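Local atomic coordinates of hydratase ChsH1 (Mycobacterium tuberculosis, PDB entry 4W78), a protein that hydrates the double bond of an enoyl-CoA steroid intermediate, in complex with its partner ChsH2, during cholesterol side-chain degradation. Residues I98-T103 with W160-F165. Residues are numbered along the deposited sequence; the frame is centred on the assembly and turned at random.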
loop_
_atom_site.group_PDB
_atom_site.type_symbol
_atom_site.label_atom_id
_atom_site.label_comp_id
_atom_site.label_asym_id
_atom_site.label_seq_id
_atom_site.Cartn_x
_atom_site.Cartn_y
_atom_site.Cartn_z
ATOM N N ILE A 98 11.093 5.895 -27.432
ATOM C CA ILE A 98 10.874 4.905 -26.379
ATOM C C ILE A 98 10.857 5.487 -24.971
ATOM O O ILE A 98 10.366 4.851 -24.039
ATOM C CB ILE A 98 11.908 3.763 -26.461
ATOM C CG1 ILE A 98 13.330 4.331 -26.477
ATOM C CG2 ILE A 98 11.654 2.928 -27.701
ATOM C CD1 ILE A 98 14.422 3.294 -26.668
ATOM N N GLY A 99 11.374 6.702 -24.823
ATOM C CA GLY A 99 11.357 7.369 -23.537
ATOM C C GLY A 99 10.001 7.972 -23.248
ATOM O O GLY A 99 9.240 8.262 -24.172
ATOM N N VAL A 100 9.685 8.142 -21.967
ATOM C CA VAL A 100 8.434 8.788 -21.577
ATOM C C VAL A 100 8.591 9.546 -20.259
ATOM O O VAL A 100 9.322 9.118 -19.360
ATOM C CB VAL A 100 7.250 7.783 -21.510
ATOM C CG1 VAL A 100 7.437 6.784 -20.375
ATOM C CG2 VAL A 100 5.918 8.521 -21.362
ATOM N N VAL A 101 7.937 10.698 -20.168
ATOM C CA VAL A 101 7.867 11.452 -18.922
ATOM C C VAL A 101 6.528 12.171 -18.892
ATOM O O VAL A 101 6.047 12.634 -19.924
ATOM C CB VAL A 101 9.048 12.462 -18.771
ATOM C CG1 VAL A 101 9.022 13.524 -19.861
ATOM C CG2 VAL A 101 9.038 13.116 -17.393
ATOM N N ALA A 102 5.897 12.231 -17.725
ATOM C CA ALA A 102 4.709 13.062 -17.593
ATOM C C ALA A 102 5.150 14.501 -17.343
ATOM O O ALA A 102 6.077 14.752 -16.567
ATOM C CB ALA A 102 3.815 12.553 -16.473
ATOM N N THR A 103 4.511 15.452 -18.015
ATOM C CA THR A 103 4.925 16.847 -17.910
ATOM C C THR A 103 3.932 17.735 -17.150
ATOM O O THR A 103 4.339 18.649 -16.424
ATOM C CB THR A 103 5.187 17.466 -19.298
ATOM O OG1 THR A 103 3.966 17.480 -20.044
ATOM C CG2 THR A 103 6.239 16.659 -20.058
ATOM N N TRP A 160 -4.124 15.329 -18.895
ATOM C CA TRP A 160 -2.867 14.638 -18.597
ATOM C C TRP A 160 -1.968 14.793 -19.810
ATOM O O TRP A 160 -2.397 14.506 -20.918
ATOM C CB TRP A 160 -3.173 13.147 -18.411
ATOM C CG TRP A 160 -2.040 12.337 -17.892
ATOM C CD1 TRP A 160 -1.212 11.495 -18.583
ATOM C CD2 TRP A 160 -1.630 12.292 -16.546
ATOM N NE1 TRP A 160 -0.289 10.937 -17.722
ATOM C CE2 TRP A 160 -0.535 11.412 -16.459
ATOM C CE3 TRP A 160 -2.091 12.916 -15.395
ATOM C CZ2 TRP A 160 0.102 11.148 -15.253
ATOM C CZ3 TRP A 160 -1.508 12.668 -14.252
ATOM C CH2 TRP A 160 -0.399 11.791 -14.151
ATOM N N ARG A 161 -0.731 15.236 -19.622
ATOM C CA ARG A 161 0.167 15.418 -20.754
ATOM C C ARG A 161 1.474 14.683 -20.531
ATOM O O ARG A 161 2.098 14.804 -19.473
ATOM C CB ARG A 161 0.429 16.899 -20.992
ATOM C CG ARG A 161 1.263 17.245 -22.211
ATOM C CD ARG A 161 1.379 18.779 -22.247
ATOM N NE ARG A 161 2.150 19.323 -23.358
ATOM C CZ ARG A 161 3.224 20.098 -23.209
ATOM N NH1 ARG A 161 3.669 20.410 -21.996
ATOM N NH2 ARG A 161 3.859 20.561 -24.274
ATOM N N ILE A 162 1.879 13.911 -21.534
ATOM C CA ILE A 162 3.155 13.218 -21.480
ATOM C C ILE A 162 3.989 13.561 -22.694
ATOM O O ILE A 162 3.478 14.055 -23.709
ATOM C CB ILE A 162 2.985 11.682 -21.415
ATOM C CG1 ILE A 162 2.397 11.148 -22.725
ATOM C CG2 ILE A 162 2.127 11.288 -20.227
ATOM C CD1 ILE A 162 2.374 9.611 -22.832
ATOM N N LEU A 163 5.286 13.297 -22.575
ATOM C CA LEU A 163 6.230 13.458 -23.664
ATOM C C LEU A 163 6.849 12.102 -23.972
ATOM O O LEU A 163 7.420 11.461 -23.082
ATOM C CB LEU A 163 7.328 14.445 -23.253
ATOM C CG LEU A 163 8.524 14.547 -24.193
ATOM C CD1 LEU A 163 8.136 15.128 -25.553
ATOM C CD2 LEU A 163 9.622 15.376 -23.528
ATOM N N LYS A 164 6.701 11.643 -25.208
ATOM C CA LYS A 164 7.432 10.467 -25.678
ATOM C C LYS A 164 8.623 10.959 -26.477
ATOM O O LYS A 164 8.466 11.721 -27.433
ATOM C CB LYS A 164 6.550 9.592 -26.571
ATOM C CG LYS A 164 5.393 8.938 -25.843
ATOM C CD LYS A 164 5.871 7.759 -25.024
ATOM C CE LYS A 164 6.274 6.606 -25.927
ATOM N NZ LYS A 164 7.189 5.676 -25.204
ATOM N N PHE A 165 9.822 10.527 -26.100
ATOM C CA PHE A 165 11.020 11.125 -26.664
ATOM C C PHE A 165 12.054 10.074 -27.041
ATOM O O PHE A 165 12.010 8.946 -26.547
ATOM C CB PHE A 165 11.625 12.145 -25.677
ATOM C CG PHE A 165 12.075 11.541 -24.367
ATOM C CD1 PHE A 165 11.201 11.414 -23.303
ATOM C CD2 PHE A 165 13.388 11.115 -24.201
ATOM C CE1 PHE A 165 11.615 10.863 -22.103
ATOM C CE2 PHE A 165 13.803 10.561 -23.006
ATOM C CZ PHE A 165 12.928 10.437 -21.958
#
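Leu-163 and Val-101 form a hydrogen-bonded antiparallel pair: Leu-163 N donates to Val-101 O at 2.8 Å with a nearly straight N-H...O angle of 169°, and Val-101 N returns the bond to Leu-163 O. Gly-99 and Phe-165 repeat this exchange at one end, and at the other Thr-103 N donates to Arg-161 O at 2.9 Å. Gly-99 O is used more than once: Phe-165 N approaches from well above the carbonyl plane, and Lys-164 NZ adds a weak bond to Gly-99 O at 3.5 Å. The stronger partner of that ammonium is Asp-93, through a salt bridge. The lysine chain bends at chi2 (-77°), which brings CD of Lys-164 to 3.7 Å from CG2 of Val-100. CD1 of Ile-162 also touches CG2 of Val-100, on that same face of the sheet.

On the opposite face, the Phe-165 ring swings back over the neighbouring strand, its CG set between backbone N and carbonyl carbon (chi1 62°). Gly-99 CA sits over the ring centre in a CH-pi contact, 3.8 Å from the centroid. Beyond it, CG1 of Val-101 rests on CB of Leu-163 at 3.9 Å, and CG2 of Thr-103 reaches the same CB. Arg-161, extended from CG to NE, passes Thr-103 OG1, and its NH1 hydrogen-bonds OD1 of Asn-104.

Ala-102 CB meets CZ2 of Trp-160, and both residues pack on Ile-52 of the ChsH2 chain. Ile-98 and Gly-99 together face Phe-165, a classic beta bulge at the start of strand 99-109, which follows helix 85-94 and pairs with the last strand, 153-165, in the antiparallel sheet of a MaoC-like hotdog fold.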